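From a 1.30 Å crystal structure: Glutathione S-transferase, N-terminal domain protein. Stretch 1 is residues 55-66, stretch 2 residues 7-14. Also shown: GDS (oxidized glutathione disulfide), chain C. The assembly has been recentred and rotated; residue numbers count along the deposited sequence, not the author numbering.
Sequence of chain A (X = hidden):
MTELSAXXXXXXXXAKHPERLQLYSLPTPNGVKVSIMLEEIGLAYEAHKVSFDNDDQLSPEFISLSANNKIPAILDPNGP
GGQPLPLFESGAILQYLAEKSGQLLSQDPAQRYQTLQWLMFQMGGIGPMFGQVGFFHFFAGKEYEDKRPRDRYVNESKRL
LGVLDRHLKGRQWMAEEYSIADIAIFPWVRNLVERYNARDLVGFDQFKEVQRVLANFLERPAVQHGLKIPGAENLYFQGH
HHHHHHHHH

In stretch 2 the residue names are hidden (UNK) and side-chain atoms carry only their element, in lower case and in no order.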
# COMPACT_ATOMS: atom_id res chain seq x y z
N ASP A 55 22.36 -11.92 -0.15
CA ASP A 55 21.95 -10.84 -1.07
C ASP A 55 21.09 -11.38 -2.23
O ASP A 55 21.14 -10.82 -3.33
CB ASP A 55 23.18 -10.06 -1.64
CG ASP A 55 23.86 -9.14 -0.62
OD1 ASP A 55 23.29 -8.85 0.45
OD2 ASP A 55 25.00 -8.71 -0.92
N ASP A 56 20.34 -12.46 -1.98
CA ASP A 56 19.55 -13.12 -3.04
C ASP A 56 18.55 -12.15 -3.66
O ASP A 56 18.29 -12.20 -4.86
CB ASP A 56 18.74 -14.33 -2.52
CG ASP A 56 19.55 -15.61 -2.38
OD1 ASP A 56 20.72 -15.68 -2.84
OD2 ASP A 56 18.95 -16.55 -1.79
N GLN A 57 18.00 -11.27 -2.82
CA GLN A 57 16.98 -10.33 -3.29
C GLN A 57 17.59 -9.23 -4.16
O GLN A 57 16.89 -8.49 -4.82
CB GLN A 57 16.19 -9.72 -2.11
CG GLN A 57 16.85 -8.58 -1.35
CD GLN A 57 17.99 -8.95 -0.43
OE1 GLN A 57 18.54 -10.06 -0.46
NE2 GLN A 57 18.37 -8.00 0.40
N LEU A 58 18.92 -9.12 -4.12
CA LEU A 58 19.63 -8.17 -4.98
C LEU A 58 20.19 -8.82 -6.26
O LEU A 58 20.82 -8.12 -7.08
CB LEU A 58 20.78 -7.51 -4.21
CG LEU A 58 20.36 -6.76 -2.95
CD1 LEU A 58 21.54 -6.20 -2.18
CD2 LEU A 58 19.40 -5.62 -3.26
N SER A 59 19.98 -10.12 -6.43
CA SER A 59 20.46 -10.80 -7.63
C SER A 59 19.73 -10.33 -8.87
O SER A 59 18.54 -9.97 -8.83
CB SER A 59 20.34 -12.32 -7.47
OG SER A 59 18.98 -12.72 -7.43
N PRO A 60 20.42 -10.39 -10.02
CA PRO A 60 19.77 -10.01 -11.27
C PRO A 60 18.58 -10.93 -11.57
O PRO A 60 17.58 -10.49 -12.10
CB PRO A 60 20.88 -10.13 -12.34
CG PRO A 60 22.12 -10.54 -11.62
CD PRO A 60 21.86 -10.64 -10.16
N GLU A 61 18.71 -12.20 -11.23
CA GLU A 61 17.64 -13.16 -11.47
C GLU A 61 16.39 -12.80 -10.64
O GLU A 61 15.30 -12.79 -11.15
CB GLU A 61 18.10 -14.59 -11.16
CG GLU A 61 19.22 -15.09 -12.07
CD GLU A 61 20.62 -14.80 -11.56
OE1 GLU A 61 20.80 -13.96 -10.66
OE2 GLU A 61 21.56 -15.41 -12.10
N PHE A 62 16.58 -12.48 -9.36
CA PHE A 62 15.43 -12.07 -8.55
C PHE A 62 14.79 -10.77 -9.04
O PHE A 62 13.58 -10.71 -9.20
CB PHE A 62 15.80 -11.93 -7.06
CG PHE A 62 14.62 -11.64 -6.19
CD1 PHE A 62 13.72 -12.64 -5.90
CD2 PHE A 62 14.37 -10.38 -5.69
CE1 PHE A 62 12.61 -12.40 -5.13
CE2 PHE A 62 13.26 -10.12 -4.93
CZ PHE A 62 12.37 -11.14 -4.64
N ILE A 63 15.63 -9.77 -9.31
CA ILE A 63 15.16 -8.46 -9.70
C ILE A 63 14.44 -8.51 -11.05
O ILE A 63 13.54 -7.70 -11.31
CB ILE A 63 16.31 -7.44 -9.68
CG1 ILE A 63 16.73 -7.20 -8.22
CG2 ILE A 63 15.95 -6.12 -10.34
CD1 ILE A 63 17.99 -6.40 -8.05
N SER A 64 14.83 -9.45 -11.92
CA SER A 64 14.19 -9.59 -13.23
C SER A 64 12.69 -9.81 -13.12
O SER A 64 11.94 -9.47 -14.03
CB SER A 64 14.81 -10.71 -14.06
OG SER A 64 14.52 -12.01 -13.58
N LEU A 65 12.25 -10.38 -12.00
CA LEU A 65 10.83 -10.49 -11.73
C LEU A 65 10.40 -9.44 -10.71
O LEU A 65 9.45 -8.70 -10.93
CB LEU A 65 10.49 -11.88 -11.26
CG LEU A 65 8.99 -12.10 -11.10
CD1 LEU A 65 8.60 -13.52 -11.41
CD2 LEU A 65 8.53 -11.69 -9.72
N SER A 66 11.13 -9.35 -9.61
CA SER A 66 10.72 -8.50 -8.50
C SER A 66 11.52 -7.20 -8.54
O SER A 66 12.59 -7.08 -7.94
CB SER A 66 10.91 -9.27 -7.21
OG SER A 66 10.22 -8.61 -6.18
N UNK A 7 11.48 -16.87 -17.68
CA UNK A 7 11.66 -15.99 -16.54
C UNK A 7 12.98 -16.33 -15.87
O UNK A 7 13.12 -17.40 -15.28
c UNK A 7 8.45 -16.58 -16.98
c UNK A 7 9.19 -15.73 -16.17
c UNK A 7 7.55 -14.01 -16.51
c UNK A 7 7.28 -16.15 -17.57
c UNK A 7 8.72 -14.45 -15.94
c UNK A 7 6.82 -14.86 -17.32
c UNK A 7 10.49 -16.18 -15.58
N UNK A 8 13.97 -15.40 -15.93
CA UNK A 8 15.29 -15.71 -15.37
C UNK A 8 15.31 -16.06 -13.88
O UNK A 8 16.23 -16.72 -13.42
c UNK A 8 16.09 -14.44 -15.64
c UNK A 8 15.46 -13.87 -16.86
c UNK A 8 14.00 -14.17 -16.74
N UNK A 9 14.30 -15.65 -13.13
CA UNK A 9 14.26 -16.03 -11.72
C UNK A 9 14.35 -17.55 -11.54
O UNK A 9 14.91 -18.04 -10.54
c UNK A 9 13.01 -15.42 -11.03
c UNK A 9 13.16 -15.51 -9.51
c UNK A 9 12.20 -14.61 -8.74
c UNK A 9 11.72 -16.06 -11.50
N UNK A 10 13.81 -18.29 -12.51
CA UNK A 10 13.77 -19.75 -12.42
C UNK A 10 15.14 -20.39 -12.63
O UNK A 10 15.32 -21.57 -12.33
o UNK A 10 13.20 -20.14 -14.76
c UNK A 10 12.77 -20.37 -13.41
c UNK A 10 11.35 -19.80 -13.18
N UNK A 11 16.11 -19.62 -13.12
CA UNK A 11 17.48 -20.11 -13.23
C UNK A 11 18.09 -20.24 -11.84
O UNK A 11 18.85 -21.16 -11.56
n UNK A 11 17.95 -17.65 -17.48
n UNK A 11 17.41 -16.20 -19.18
n UNK A 11 19.10 -15.65 -17.72
c UNK A 11 17.94 -19.17 -15.55
c UNK A 11 18.71 -18.11 -16.32
c UNK A 11 18.16 -16.50 -18.12
c UNK A 11 18.34 -19.18 -14.08
N UNK A 12 17.72 -19.31 -10.96
CA UNK A 12 18.27 -19.29 -9.62
C UNK A 12 17.47 -20.14 -8.63
O UNK A 12 18.05 -20.75 -7.72
n UNK A 12 21.49 -16.44 -6.24
c UNK A 12 19.44 -16.20 -7.62
c UNK A 12 20.09 -15.95 -6.28
c UNK A 12 18.43 -17.84 -9.16
c UNK A 12 19.11 -17.67 -7.83
N UNK A 13 16.15 -20.20 -8.82
CA UNK A 13 15.28 -21.08 -8.04
C UNK A 13 14.45 -21.94 -8.99
O UNK A 13 13.32 -21.60 -9.30
c UNK A 13 16.09 -17.85 -4.88
c UNK A 13 15.92 -15.90 -6.78
c UNK A 13 16.63 -16.61 -4.59
n UNK A 13 16.04 -18.98 -4.12
c UNK A 13 14.37 -20.26 -7.15
c UNK A 13 15.50 -18.15 -6.12
c UNK A 13 15.41 -19.97 -4.84
c UNK A 13 16.53 -15.64 -5.55
c UNK A 13 15.06 -19.51 -6.07
c UNK A 13 15.42 -17.15 -7.08
N UNK A 14 15.02 -23.06 -9.48
CA UNK A 14 14.27 -23.88 -10.42
C UNK A 14 12.97 -24.42 -9.84
O UNK A 14 12.90 -24.73 -8.66
c UNK A 14 15.23 -25.03 -10.75
c UNK A 14 16.41 -23.51 -9.32
c UNK A 14 16.59 -24.51 -10.42
N1 GDS C . 15.76 -2.04 3.72
CA1 GDS C . 14.97 -2.31 4.92
C1 GDS C . 15.29 -1.31 6.01
OE1 GDS C . 14.43 -1.14 6.91
OE2 GDS C . 16.36 -0.67 6.00
CB1 GDS C . 15.28 -3.73 5.42
CG1 GDS C . 14.26 -4.29 6.41
CD1 GDS C . 12.92 -4.50 5.75
O1 GDS C . 12.83 -4.72 4.56
N2 GDS C . 11.87 -4.42 6.56
CA2 GDS C . 10.51 -4.67 6.12
C2 GDS C . 9.66 -3.43 6.26
O2 GDS C . 9.79 -2.68 7.22
CB2 GDS C . 9.89 -5.79 6.96
SG2 GDS C . 10.59 -7.42 6.69
N3 GDS C . 8.74 -3.24 5.31
CA3 GDS C . 7.87 -2.08 5.31
C3 GDS C . 6.50 -2.33 4.71
OE3 GDS C . 5.90 -1.32 4.26
OE4 GDS C . 6.04 -3.47 4.77
N4 GDS C . 13.57 -6.37 2.14
CA4 GDS C . 14.79 -6.59 1.40
C4 GDS C . 15.64 -5.36 1.26
OE5 GDS C . 16.75 -5.45 0.66
OE6 GDS C . 15.22 -4.30 1.79
C5 GDS C . 12.45 -7.01 1.82
O5 GDS C . 12.40 -7.78 0.87
CA5 GDS C . 11.24 -6.79 2.71
N5 GDS C . 10.04 -6.66 1.89
CB5 GDS C . 11.12 -7.98 3.66
SG5 GDS C . 9.69 -7.94 4.74
CA6 GDS C . 6.17 -4.32 -0.02
C6 GDS C . 5.25 -5.49 0.08
OE7 GDS C . 5.55 -6.54 -0.53
OE8 GDS C . 4.21 -5.35 0.78
N6 GDS C . 5.39 -3.07 0.05
CB6 GDS C . 7.21 -4.36 1.10
CG6 GDS C . 8.12 -5.58 0.97
CD6 GDS C . 9.27 -5.57 1.95
O6 GDS C . 9.44 -4.64 2.74
O HOH W 1 12.22 -13.53 -13.91
O HOH W 2 22.49 -14.82 -4.32
O HOH W 3 22.63 -15.10 -8.72

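Position 7 carries seven side-chain carbons, one leading into a flat ring of six. No heteroatom sits in the ring, and it barely meets stretch 1, so it is Phe7. It matters more for its carbonyl, which anchors the turn that follows.

At position 8 three carbons close a ring onto the backbone N, and the ring touches the hydroxyl of Ser64: Pro8. Its CB lies 3.6 Å from Ser64 OG, and its carbonyl O is 3.6 Å from Glu61 CB, a packing contact.

Position 9 has four carbons, forked at the first, with one arm two carbons long. The end of the long arm lies against the Phe62 ring and the short arm against Leu65. That is Ile9, whose CA is 4.4 Å from the CA of Glu61. The long arm ends with CD1 3.8 Å from Phe62 CD1, while CG2 of the short arm lies 4.0 Å from Leu65 CD1. The fork thus serves two apolar neighbours at once.

Position 10 shows one carbon bearing an oxygen and a carbon, pointing away from stretch 1, hence Thr10. It spends its hydroxyl locally, OG1 donating to Phe7 O at 2.8 Å.

At position 11, three carbons, a nitrogen and a carbon bearing two more nitrogens spell a guanidinium. Though its CB points toward stretch 1, the residue makes no close contact there and is exposed: Arg11.

Position 12 is a row of four carbons ending in nitrogen; the carbons pass Glu61 and Ser59, and the nitrogen reaches Asp56. This is Lys12. Its CB packs 3.8 Å from Glu61 CB and its CD lies 3.5 Å from Ser59 OG, so the chain lines the helix start before NZ forms a salt bridge with Asp56 OD1 at 3.6 Å. One water links the same two atoms, and another joins NZ to Glu61 OE1.

Position 13 has one carbon, then fused five- and six-membered rings with eight carbons and one nitrogen, their edge against Asp56 and Phe62: Trp13. Asp56 OD2 is 3.6 Å from CZ2, and Phe62 CB 4.0 Å from CZ3.

Position 14, again three carbons closing onto N, out of reach of stretch 1, is Pro14.

The contact works without a direct hydrogen bond between the stretches. Ile9 packs against Phe62 and Leu65, Trp13 against Phe62, and Lys12 adds a salt bridge to Asp56. Several hydroxyls are satisfied within their own stretch: Thr10's, as above; Ser59 OG, which also caps the helix by accepting from Phe62 N at 3.1 Å; and Ser64 OG, donating to Glu61 O at 2.7 Å. A water accepts from Ile9 N and donates to Ser64 OG. The rule is to pack directly, satisfy hydroxyls locally, spend one salt bridge across, and let solvent bridge the gaps.

Stretch 2 7-14: FPITRKWP
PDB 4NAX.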